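Local coordinates for protein 336aa long hypothetical dTDP-glucose 4,6-dehydratase (Pyrococcus horikoshii, PDB 2HUN) that binds NAD in a Rossmann-fold domain and probably acts as a dTDP-glucose 4,6-dehydratase, a lyase of nucleotide-sugar metabolism, at residues D36-Y40 and E85-R90; H124-V130 and K155-D159. All blocks are in the same frame, centred on the assembly; numbering follows the deposited sequence.

Contact 1. Residues D36-Y40 and E85-R90; sequences DKLGY and ESHVDR. With NAD (nicotinamide-adenine-dinucleotide), chain C.
This polar, near-surface contact at the adenosine side of the NAD pocket sets the loop after strand 31-36 against the loop and first turn of helix 88-93. Its closest CA pair, Tyr40 and Glu85, is 7.3 Å apart. Lys37 (chi1 p) passes the adenine (CD to NAD C5A 3.1 Å) and salt-bridges Glu85 OE2 through NZ at 2.6 Å; Glu85 OE1 takes Arg90 NH2 at 3.3 Å, completing the network. As in NAD-binding Rossmann folds, an acidic residue ending the second strand holds the ribose: Asp36 OD1 accepts from NAD O2B (2.6 Å) and OD2 from NAD O3B (2.5 Å), while Leu38 N to Asp36 OD1 (2.8 Å) closes an Asx turn. Gly39 N donates to NAD O2B (3.0 Å). Tyr40, chi1 t, makes an offset edge-to-face pair with His87 (centroids 5.4 Å, planes 84°), and Arg90 NE lies over one face of its ring. His87 N-caps the helix, ND1 accepting from Arg90 N (2.9 Å). One water links Tyr40 N (3.0 Å) to Glu85 OE2 (2.8 Å).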
ATOM      1  N   ASP A  36      -0.822  23.910  -1.526  1.00 26.99           N
ATOM      2  CA  ASP A  36      -2.146  23.384  -1.282  1.00 25.68           C
ATOM      3  C   ASP A  36      -2.944  23.709  -2.515  1.00 26.73           C
ATOM      4  O   ASP A  36      -2.841  24.779  -3.097  1.00 26.25           O
ATOM      5  CB  ASP A  36      -2.775  24.046  -0.054  1.00 24.05           C
ATOM      6  CG  ASP A  36      -3.920  23.231   0.535  1.00 24.48           C
ATOM      7  OD1 ASP A  36      -4.971  23.097  -0.118  1.00 21.48           O
ATOM      8  OD2 ASP A  36      -3.759  22.720   1.665  1.00 24.33           O
ATOM      9  N   LYS A  37      -3.760  22.750  -2.881  1.00 26.96           N
ATOM     10  CA  LYS A  37      -4.576  22.810  -4.052  1.00 26.85           C
ATOM     11  C   LYS A  37      -5.898  23.572  -3.816  1.00 27.34           C
ATOM     12  O   LYS A  37      -6.616  23.927  -4.758  1.00 27.36           O
ATOM     13  CB  LYS A  37      -4.775  21.354  -4.459  1.00 27.86           C
ATOM     14  CG  LYS A  37      -5.738  20.518  -3.604  1.00 25.93           C
ATOM     15  CD  LYS A  37      -6.034  19.142  -4.264  1.00 25.78           C
ATOM     16  CE  LYS A  37      -7.306  18.495  -3.698  1.00 25.72           C
ATOM     17  NZ  LYS A  37      -7.603  17.139  -4.257  1.00 24.66           N
ATOM     18  N   LEU A  38      -6.180  23.832  -2.542  1.00 26.25           N
ATOM     19  CA  LEU A  38      -7.389  24.527  -2.104  1.00 28.10           C
ATOM     20  C   LEU A  38      -8.642  23.749  -2.469  1.00 29.76           C
ATOM     21  O   LEU A  38      -9.570  24.283  -3.080  1.00 30.71           O
ATOM     22  CB  LEU A  38      -7.457  25.942  -2.692  1.00 27.32           C
ATOM     23  CG  LEU A  38      -6.343  26.917  -2.282  1.00 28.37           C
ATOM     24  CD1 LEU A  38      -6.692  28.324  -2.769  1.00 27.40           C
ATOM     25  CD2 LEU A  38      -6.170  26.912  -0.757  1.00 27.95           C
ATOM     26  N   GLY A  39      -8.657  22.473  -2.099  1.00 29.30           N
ATOM     27  CA  GLY A  39      -9.809  21.640  -2.375  1.00 30.97           C
ATOM     28  C   GLY A  39     -10.548  21.317  -1.087  1.00 31.03           C
ATOM     29  O   GLY A  39     -10.528  22.098  -0.139  1.00 31.46           O
ATOM     30  N   TYR A  40     -11.200  20.163  -1.054  1.00 32.36           N
ATOM     31  CA  TYR A  40     -11.948  19.733   0.123  1.00 33.27           C
ATOM     32  C   TYR A  40     -11.127  19.858   1.411  1.00 32.91           C
ATOM     33  O   TYR A  40     -10.016  19.325   1.511  1.00 31.69           O
ATOM     34  CB  TYR A  40     -12.401  18.277  -0.050  1.00 34.93           C
ATOM     35  CG  TYR A  40     -13.089  17.717   1.174  1.00 38.14           C
ATOM     36  CD1 TYR A  40     -14.415  18.035   1.459  1.00 39.41           C
ATOM     37  CD2 TYR A  40     -12.392  16.924   2.085  1.00 39.59           C
ATOM     38  CE1 TYR A  40     -15.028  17.580   2.626  1.00 41.99           C
ATOM     39  CE2 TYR A  40     -12.990  16.466   3.250  1.00 41.16           C
ATOM     40  CZ  TYR A  40     -14.305  16.795   3.517  1.00 42.21           C
ATOM     41  OH  TYR A  40     -14.894  16.339   4.675  1.00 45.44           O
ATOM     42  N   GLU A  85      -6.772  13.445   0.336  1.00 24.71           N
ATOM     43  CA  GLU A  85      -8.237  13.479   0.277  1.00 28.13           C
ATOM     44  C   GLU A  85      -8.594  12.490   1.389  1.00 30.32           C
ATOM     45  O   GLU A  85      -8.131  11.341   1.364  1.00 30.26           O
ATOM     46  CB  GLU A  85      -8.735  12.952  -1.067  1.00 27.44           C
ATOM     47  CG  GLU A  85      -8.643  13.950  -2.221  1.00 28.73           C
ATOM     48  CD  GLU A  85      -9.650  15.092  -2.091  1.00 30.82           C
ATOM     49  OE1 GLU A  85     -10.685  14.916  -1.411  1.00 30.78           O
ATOM     50  OE2 GLU A  85      -9.415  16.163  -2.682  1.00 31.83           O
ATOM     51  N   SER A  86      -9.405  12.909   2.355  1.00 32.21           N
ATOM     52  CA  SER A  86      -9.701  12.026   3.488  1.00 35.10           C
ATOM     53  C   SER A  86     -11.149  11.768   3.873  1.00 36.01           C
ATOM     54  O   SER A  86     -11.418  11.279   4.969  1.00 37.55           O
ATOM     55  CB  SER A  86      -8.980  12.554   4.727  1.00 35.00           C
ATOM     56  OG  SER A  86      -9.438  13.858   5.040  1.00 34.80           O
ATOM     57  N   HIS A  87     -12.078  12.080   2.982  1.00 36.41           N
ATOM     58  CA  HIS A  87     -13.489  11.882   3.285  1.00 39.34           C
ATOM     59  C   HIS A  87     -13.934  10.467   2.926  1.00 38.73           C
ATOM     60  O   HIS A  87     -14.217  10.177   1.766  1.00 39.48           O
ATOM     61  CB  HIS A  87     -14.319  12.895   2.501  1.00 42.24           C
ATOM     62  CG  HIS A  87     -15.741  12.976   2.938  1.00 44.78           C
ATOM     63  ND1 HIS A  87     -16.669  11.995   2.645  1.00 46.06           N
ATOM     64  CD2 HIS A  87     -16.409  13.931   3.613  1.00 47.84           C
ATOM     65  CE1 HIS A  87     -17.848  12.357   3.123  1.00 48.50           C
ATOM     66  NE2 HIS A  87     -17.718  13.531   3.713  1.00 48.61           N
ATOM     67  N   VAL A  88     -14.016   9.596   3.932  1.00 37.69           N
ATOM     68  CA  VAL A  88     -14.397   8.204   3.723  1.00 37.79           C
ATOM     69  C   VAL A  88     -15.569   7.985   2.765  1.00 36.83           C
ATOM     70  O   VAL A  88     -15.384   7.398   1.705  1.00 35.63           O
ATOM     71  CB  VAL A  88     -14.701   7.506   5.066  1.00 37.50           C
ATOM     72  CG1 VAL A  88     -15.048   6.048   4.820  1.00 37.24           C
ATOM     73  CG2 VAL A  88     -13.489   7.604   5.980  1.00 37.35           C
ATOM     74  N   ASP A  89     -16.768   8.445   3.118  1.00 36.90           N
ATOM     75  CA  ASP A  89     -17.921   8.237   2.241  1.00 37.82           C
ATOM     76  C   ASP A  89     -17.657   8.719   0.824  1.00 36.70           C
ATOM     77  O   ASP A  89     -18.117   8.111  -0.141  1.00 36.47           O
ATOM     78  CB  ASP A  89     -19.170   8.923   2.802  1.00 40.93           C
ATOM     79  CG  ASP A  89     -19.688   8.242   4.047  1.00 42.89           C
ATOM     80  OD1 ASP A  89     -19.573   7.002   4.132  1.00 45.94           O
ATOM     81  OD2 ASP A  89     -20.217   8.939   4.934  1.00 45.35           O
ATOM     82  N   ARG A  90     -16.920   9.816   0.699  1.00 36.42           N
ATOM     83  CA  ARG A  90     -16.586  10.335  -0.618  1.00 36.72           C
ATOM     84  C   ARG A  90     -15.640   9.366  -1.341  1.00 35.61           C
ATOM     85  O   ARG A  90     -15.673   9.267  -2.570  1.00 35.98           O
ATOM     86  CB  ARG A  90     -15.939  11.720  -0.495  1.00 39.21           C
ATOM     87  CG  ARG A  90     -16.943  12.872  -0.521  1.00 44.27           C
ATOM     88  CD  ARG A  90     -16.347  14.180  -0.012  1.00 46.78           C
ATOM     89  NE  ARG A  90     -15.072  14.522  -0.621  1.00 49.38           N
ATOM     90  CZ  ARG A  90     -14.968  15.151  -1.783  1.00 50.18           C
ATOM     91  NH1 ARG A  90     -16.069  15.497  -2.437  1.00 48.85           N
ATOM     92  NH2 ARG A  90     -13.774  15.429  -2.289  1.00 48.78           N
TER
HETATM   93  PA  NAD C 801      -7.949  18.385   5.618  1.00 29.81           P
HETATM   94  O1A NAD C 801      -8.967  17.747   4.768  1.00 30.66           O
HETATM   95  O2A NAD C 801      -8.364  19.400   6.627  1.00 28.28           O
HETATM   96  O5B NAD C 801      -6.896  19.097   4.640  1.00 29.61           O
HETATM   97  C5B NAD C 801      -6.214  18.415   3.576  1.00 25.98           C
HETATM   98  C4B NAD C 801      -5.439  19.528   2.859  1.00 25.67           C
HETATM   99  O4B NAD C 801      -4.653  18.977   1.784  1.00 26.08           O
HETATM  100  C3B NAD C 801      -6.406  20.567   2.223  1.00 23.84           C
HETATM  101  O3B NAD C 801      -5.959  21.903   2.506  1.00 25.94           O
HETATM  102  C2B NAD C 801      -6.404  20.177   0.733  1.00 26.35           C
HETATM  103  O2B NAD C 801      -6.712  21.215  -0.197  1.00 24.19           O
HETATM  104  C1B NAD C 801      -4.994  19.611   0.555  1.00 26.08           C
HETATM  105  N9A NAD C 801      -4.872  18.624  -0.540  1.00 26.35           N
HETATM  106  C8A NAD C 801      -5.592  17.504  -0.742  1.00 29.07           C
HETATM  107  N7A NAD C 801      -5.161  16.897  -1.846  1.00 27.53           N
HETATM  108  C5A NAD C 801      -4.167  17.613  -2.361  1.00 25.53           C
HETATM  109  C6A NAD C 801      -3.327  17.490  -3.503  1.00 26.02           C
HETATM  110  N6A NAD C 801      -3.418  16.490  -4.369  1.00 25.53           N
HETATM  111  N1A NAD C 801      -2.359  18.502  -3.704  1.00 25.38           N
HETATM  112  C2A NAD C 801      -2.251  19.574  -2.805  1.00 25.20           C
HETATM  113  N3A NAD C 801      -3.044  19.690  -1.731  1.00 26.48           N
HETATM  114  C4A NAD C 801      -3.977  18.725  -1.522  1.00 25.68           C
HETATM  115  O3  NAD C 801      -7.360  17.181   6.472  1.00 28.75           O
HETATM  116  PN  NAD C 801      -6.300  17.010   7.636  1.00 27.11           P
HETATM  117  O1N NAD C 801      -7.125  16.398   8.717  1.00 26.85           O
HETATM  118  O2N NAD C 801      -5.655  18.290   7.996  1.00 24.88           O
HETATM  119  O5D NAD C 801      -5.306  15.845   7.120  1.00 28.72           O
HETATM  120  C5D NAD C 801      -3.888  15.994   6.999  1.00 26.52           C
HETATM  121  C4D NAD C 801      -3.243  14.587   6.913  1.00 27.11           C
HETATM  122  O4D NAD C 801      -3.318  13.914   8.181  1.00 24.92           O
HETATM  123  C3D NAD C 801      -3.912  13.693   5.862  1.00 26.37           C
HETATM  124  O3D NAD C 801      -2.873  12.999   5.123  1.00 26.82           O
HETATM  125  C2D NAD C 801      -4.773  12.719   6.713  1.00 25.82           C
HETATM  126  O2D NAD C 801      -4.910  11.466   6.035  1.00 27.39           O
HETATM  127  C1D NAD C 801      -3.967  12.640   7.999  1.00 26.83           C
HETATM  128  N1N NAD C 801      -4.750  12.327   9.212  1.00 27.36           N
HETATM  129  C2N NAD C 801      -5.718  13.235   9.760  1.00 27.12           C
HETATM  130  C3N NAD C 801      -6.412  12.865  10.925  1.00 28.60           C
HETATM  131  C7N NAD C 801      -7.459  13.797  11.577  1.00 28.92           C
HETATM  132  O7N NAD C 801      -7.907  13.500  12.691  1.00 28.14           O
HETATM  133  N7N NAD C 801      -7.841  14.898  10.942  1.00 24.58           N
HETATM  134  C4N NAD C 801      -6.157  11.612  11.540  1.00 27.77           C
HETATM  135  C5N NAD C 801      -5.205  10.733  10.985  1.00 28.23           C
HETATM  136  C6N NAD C 801      -4.494  11.077   9.824  1.00 27.58           C
HETATM  137  O   HOH W   1     -11.082  18.331  -3.389  1.00 34.65           O
HETATM  138  O   HOH W   2      -8.499  17.488  -0.374  1.00 40.99           O
HETATM  139  O   HOH W   3     -12.373  15.046   6.343  1.00 58.12           O

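Contact 2. Residues H124-V130 and K155-D159; sequences HVSTDEV and KAASD. With NAD (nicotinamide-adenine-dinucleotide), chain C.
In the Rossmann fold of this extended short-chain dehydrogenase/reductase (SDR) relative, helix 150-168 packs on strand 121-127, in the parallel part of the central sheet. The short axes of 124-127 and 155-159 approach to 8.6 Å and run at 142°, roughly antiparallel but well splayed, with Ser126 CA 6.5 Å from Lys155 CA and Val130 CA 5.4 Å from Ala156 CA. After the strand, residues 128-130 take helical phi/psi; Glu129 N to Thr127 OG1 (3.0 Å) makes an ST turn, Val130 N bonds to Thr127 O (3.2 Å), and the Val130 CA-to-CB bond points toward the helix. Apolar contact is modest: Val130 CG1 lies 4.0 Å from Ala156 CB, and Thr127 CG2 is 4.1 Å from Lys155 CG. Buried side chains also hydrogen-bond across. His124 NE2 donates to Ser158 OG at 3.1 Å, and that hydroxyl donates to Lys155 O at 2.6 Å. Ser126 OG lies 3.1 Å from both Asp159 OD1 and OD2, while Asp159 OD2 also salt-bridges Arg177 on strand 172-182. Lys155 meets the cofactor, with Tyr151 matching the SDR YxxxK pair. Its m, m, m, t side chain donates from NZ to Val125 O (2.9 Å) and NAD O3D (2.9 Å).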
ATOM      1  N   HIS A 124       6.232  11.629   5.887  1.00 21.56           N
ATOM      2  CA  HIS A 124       4.962  11.253   5.260  1.00 21.48           C
ATOM      3  C   HIS A 124       3.933  11.061   6.373  1.00 23.71           C
ATOM      4  O   HIS A 124       4.096  10.182   7.232  1.00 24.56           O
ATOM      5  CB  HIS A 124       5.152   9.937   4.490  1.00 21.04           C
ATOM      6  CG  HIS A 124       3.923   9.443   3.792  1.00 21.78           C
ATOM      7  ND1 HIS A 124       3.401  10.058   2.675  1.00 23.03           N
ATOM      8  CD2 HIS A 124       3.143   8.363   4.025  1.00 19.79           C
ATOM      9  CE1 HIS A 124       2.356   9.374   2.246  1.00 22.74           C
ATOM     10  NE2 HIS A 124       2.179   8.340   3.048  1.00 19.92           N
ATOM     11  N   VAL A 125       2.884  11.887   6.360  1.00 23.02           N
ATOM     12  CA  VAL A 125       1.825  11.811   7.366  1.00 22.27           C
ATOM     13  C   VAL A 125       0.718  10.839   6.923  1.00 24.19           C
ATOM     14  O   VAL A 125       0.151  10.963   5.830  1.00 20.58           O
ATOM     15  CB  VAL A 125       1.212  13.210   7.643  1.00 21.97           C
ATOM     16  CG1 VAL A 125       0.176  13.117   8.771  1.00 21.61           C
ATOM     17  CG2 VAL A 125       2.312  14.183   8.042  1.00 21.83           C
ATOM     18  N   SER A 126       0.411   9.872   7.780  1.00 22.10           N
ATOM     19  CA  SER A 126      -0.600   8.877   7.453  1.00 25.90           C
ATOM     20  C   SER A 126      -1.607   8.698   8.594  1.00 26.36           C
ATOM     21  O   SER A 126      -1.591   9.459   9.570  1.00 27.93           O
ATOM     22  CB  SER A 126       0.089   7.550   7.102  1.00 25.10           C
ATOM     23  OG  SER A 126      -0.803   6.636   6.490  1.00 26.64           O
ATOM     24  N   THR A 127      -2.450   7.670   8.488  1.00 26.29           N
ATOM     25  CA  THR A 127      -3.514   7.437   9.466  1.00 25.77           C
ATOM     26  C   THR A 127      -3.596   6.081  10.161  1.00 24.77           C
ATOM     27  O   THR A 127      -3.149   5.058   9.635  1.00 24.62           O
ATOM     28  CB  THR A 127      -4.884   7.682   8.806  1.00 24.31           C
ATOM     29  OG1 THR A 127      -5.933   7.333   9.714  1.00 25.93           O
ATOM     30  CG2 THR A 127      -5.014   6.846   7.559  1.00 24.35           C
ATOM     31  N   ASP A 128      -4.215   6.086  11.339  1.00 24.82           N
ATOM     32  CA  ASP A 128      -4.404   4.875  12.134  1.00 23.22           C
ATOM     33  C   ASP A 128      -5.381   3.939  11.423  1.00 24.66           C
ATOM     34  O   ASP A 128      -5.471   2.751  11.743  1.00 23.62           O
ATOM     35  CB  ASP A 128      -4.932   5.239  13.536  1.00 24.22           C
ATOM     36  CG  ASP A 128      -6.327   5.891  13.510  1.00 23.78           C
ATOM     37  OD1 ASP A 128      -6.710   6.498  12.488  1.00 23.82           O
ATOM     38  OD2 ASP A 128      -7.037   5.805  14.535  1.00 21.59           O
ATOM     39  N   GLU A 129      -6.105   4.474  10.444  1.00 23.60           N
ATOM     40  CA  GLU A 129      -7.066   3.668   9.704  1.00 24.86           C
ATOM     41  C   GLU A 129      -6.430   2.643   8.770  1.00 22.90           C
ATOM     42  O   GLU A 129      -7.104   1.707   8.336  1.00 20.55           O
ATOM     43  CB  GLU A 129      -8.023   4.562   8.904  1.00 27.37           C
ATOM     44  CG  GLU A 129      -9.068   5.278   9.758  1.00 31.15           C
ATOM     45  CD  GLU A 129     -10.092   6.023   8.912  1.00 32.56           C
ATOM     46  OE1 GLU A 129     -10.846   5.364   8.166  1.00 33.76           O
ATOM     47  OE2 GLU A 129     -10.134   7.265   8.987  1.00 33.59           O
ATOM     48  N   VAL A 130      -5.147   2.800   8.459  1.00 20.59           N
ATOM     49  CA  VAL A 130      -4.496   1.842   7.564  1.00 21.54           C
ATOM     50  C   VAL A 130      -4.528   0.427   8.131  1.00 20.77           C
ATOM     51  O   VAL A 130      -4.588  -0.538   7.380  1.00 21.14           O
ATOM     52  CB  VAL A 130      -3.027   2.223   7.267  1.00 21.86           C
ATOM     53  CG1 VAL A 130      -2.981   3.470   6.392  1.00 22.00           C
ATOM     54  CG2 VAL A 130      -2.269   2.451   8.572  1.00 21.35           C
ATOM     55  N   LYS A 155      -4.248   5.524   1.312  1.00 20.92           N
ATOM     56  CA  LYS A 155      -3.260   6.043   2.252  1.00 21.28           C
ATOM     57  C   LYS A 155      -2.245   4.920   2.486  1.00 21.01           C
ATOM     58  O   LYS A 155      -1.039   5.162   2.515  1.00 22.49           O
ATOM     59  CB  LYS A 155      -3.907   6.439   3.583  1.00 22.62           C
ATOM     60  CG  LYS A 155      -4.736   7.720   3.527  1.00 22.83           C
ATOM     61  CD  LYS A 155      -3.886   8.952   3.189  1.00 24.97           C
ATOM     62  CE  LYS A 155      -2.917   9.295   4.319  1.00 24.92           C
ATOM     63  NZ  LYS A 155      -2.034  10.456   3.977  1.00 22.90           N
ATOM     64  N   ALA A 156      -2.743   3.693   2.645  1.00 20.95           N
ATOM     65  CA  ALA A 156      -1.891   2.520   2.877  1.00 21.73           C
ATOM     66  C   ALA A 156      -0.972   2.298   1.688  1.00 20.87           C
ATOM     67  O   ALA A 156       0.209   2.013   1.859  1.00 22.01           O
ATOM     68  CB  ALA A 156      -2.744   1.269   3.110  1.00 19.31           C
ATOM     69  N   ALA A 157      -1.521   2.432   0.484  1.00 19.11           N
ATOM     70  CA  ALA A 157      -0.746   2.269  -0.736  1.00 19.30           C
ATOM     71  C   ALA A 157       0.364   3.307  -0.791  1.00 21.48           C
ATOM     72  O   ALA A 157       1.481   2.995  -1.207  1.00 24.35           O
ATOM     73  CB  ALA A 157      -1.643   2.403  -1.964  1.00 19.40           C
ATOM     74  N   SER A 158       0.065   4.540  -0.380  1.00 19.89           N
ATOM     75  CA  SER A 158       1.082   5.587  -0.398  1.00 19.13           C
ATOM     76  C   SER A 158       2.192   5.265   0.600  1.00 17.86           C
ATOM     77  O   SER A 158       3.364   5.506   0.316  1.00 19.36           O
ATOM     78  CB  SER A 158       0.475   6.976  -0.118  1.00 17.55           C
ATOM     79  OG  SER A 158       0.023   7.120   1.218  1.00 23.05           O
ATOM     80  N   ASP A 159       1.837   4.717   1.761  1.00 17.54           N
ATOM     81  CA  ASP A 159       2.855   4.346   2.752  1.00 18.01           C
ATOM     82  C   ASP A 159       3.853   3.363   2.122  1.00 17.74           C
ATOM     83  O   ASP A 159       5.068   3.501   2.281  1.00 19.95           O
ATOM     84  CB  ASP A 159       2.220   3.670   3.978  1.00 18.80           C
ATOM     85  CG  ASP A 159       1.478   4.641   4.874  1.00 20.14           C
ATOM     86  OD1 ASP A 159       1.372   5.826   4.509  1.00 23.33           O
ATOM     87  OD2 ASP A 159       0.997   4.216   5.951  1.00 22.02           O
TER
HETATM   88  PA  NAD C 801      -7.949  18.385   5.618  1.00 29.81           P
HETATM   89  O1A NAD C 801      -8.967  17.747   4.768  1.00 30.66           O
HETATM   90  O2A NAD C 801      -8.364  19.400   6.627  1.00 28.28           O
HETATM   91  O5B NAD C 801      -6.896  19.097   4.640  1.00 29.61           O
HETATM   92  C5B NAD C 801      -6.214  18.415   3.576  1.00 25.98           C
HETATM   93  C4B NAD C 801      -5.439  19.528   2.859  1.00 25.67           C
HETATM   94  O4B NAD C 801      -4.653  18.977   1.784  1.00 26.08           O
HETATM   95  C3B NAD C 801      -6.406  20.567   2.223  1.00 23.84           C
HETATM   96  O3B NAD C 801      -5.959  21.903   2.506  1.00 25.94           O
HETATM   97  C2B NAD C 801      -6.404  20.177   0.733  1.00 26.35           C
HETATM   98  O2B NAD C 801      -6.712  21.215  -0.197  1.00 24.19           O
HETATM   99  C1B NAD C 801      -4.994  19.611   0.555  1.00 26.08           C
HETATM  100  N9A NAD C 801      -4.872  18.624  -0.540  1.00 26.35           N
HETATM  101  C8A NAD C 801      -5.592  17.504  -0.742  1.00 29.07           C
HETATM  102  N7A NAD C 801      -5.161  16.897  -1.846  1.00 27.53           N
HETATM  103  C5A NAD C 801      -4.167  17.613  -2.361  1.00 25.53           C
HETATM  104  C6A NAD C 801      -3.327  17.490  -3.503  1.00 26.02           C
HETATM  105  N6A NAD C 801      -3.418  16.490  -4.369  1.00 25.53           N
HETATM  106  N1A NAD C 801      -2.359  18.502  -3.704  1.00 25.38           N
HETATM  107  C2A NAD C 801      -2.251  19.574  -2.805  1.00 25.20           C
HETATM  108  N3A NAD C 801      -3.044  19.690  -1.731  1.00 26.48           N
HETATM  109  C4A NAD C 801      -3.977  18.725  -1.522  1.00 25.68           C
HETATM  110  O3  NAD C 801      -7.360  17.181   6.472  1.00 28.75           O
HETATM  111  PN  NAD C 801      -6.300  17.010   7.636  1.00 27.11           P
HETATM  112  O1N NAD C 801      -7.125  16.398   8.717  1.00 26.85           O
HETATM  113  O2N NAD C 801      -5.655  18.290   7.996  1.00 24.88           O
HETATM  114  O5D NAD C 801      -5.306  15.845   7.120  1.00 28.72           O
HETATM  115  C5D NAD C 801      -3.888  15.994   6.999  1.00 26.52           C
HETATM  116  C4D NAD C 801      -3.243  14.587   6.913  1.00 27.11           C
HETATM  117  O4D NAD C 801      -3.318  13.914   8.181  1.00 24.92           O
HETATM  118  C3D NAD C 801      -3.912  13.693   5.862  1.00 26.37           C
HETATM  119  O3D NAD C 801      -2.873  12.999   5.123  1.00 26.82           O
HETATM  120  C2D NAD C 801      -4.773  12.719   6.713  1.00 25.82           C
HETATM  121  O2D NAD C 801      -4.910  11.466   6.035  1.00 27.39           O
HETATM  122  C1D NAD C 801      -3.967  12.640   7.999  1.00 26.83           C
HETATM  123  N1N NAD C 801      -4.750  12.327   9.212  1.00 27.36           N
HETATM  124  C2N NAD C 801      -5.718  13.235   9.760  1.00 27.12           C
HETATM  125  C3N NAD C 801      -6.412  12.865  10.925  1.00 28.60           C
HETATM  126  C7N NAD C 801      -7.459  13.797  11.577  1.00 28.92           C
HETATM  127  O7N NAD C 801      -7.907  13.500  12.691  1.00 28.14           O
HETATM  128  N7N NAD C 801      -7.841  14.898  10.942  1.00 24.58           N
HETATM  129  C4N NAD C 801      -6.157  11.612  11.540  1.00 27.77           C
HETATM  130  C5N NAD C 801      -5.205  10.733  10.985  1.00 28.23           C
HETATM  131  C6N NAD C 801      -4.494  11.077   9.824  1.00 27.58           C

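In the fold
Both contacts bind the same NAD, but at different depths and ends. Contact 1 lies near the surface beside the adenosine half; all nine touching residues of contact 2 are buried, and one end of it, through Lys155 and Val125 to Thr127, borders the nicotinamide ribose and ring. Their centres are 15 Å apart, and they touch where Val88 CG2 comes 4.1 Å from Glu129 OE1. In contact 1 a loop meets a helix N-terminus through salt bridges, an aromatic pair and waters; in contact 2 strand meets helix through direct hydrogen bonds and small apolar contacts. Helix 96-116 borders both, touching Glu85 and Lys155 among others. The second subunit packs on Ala156 and Ala157 but not on contact 1.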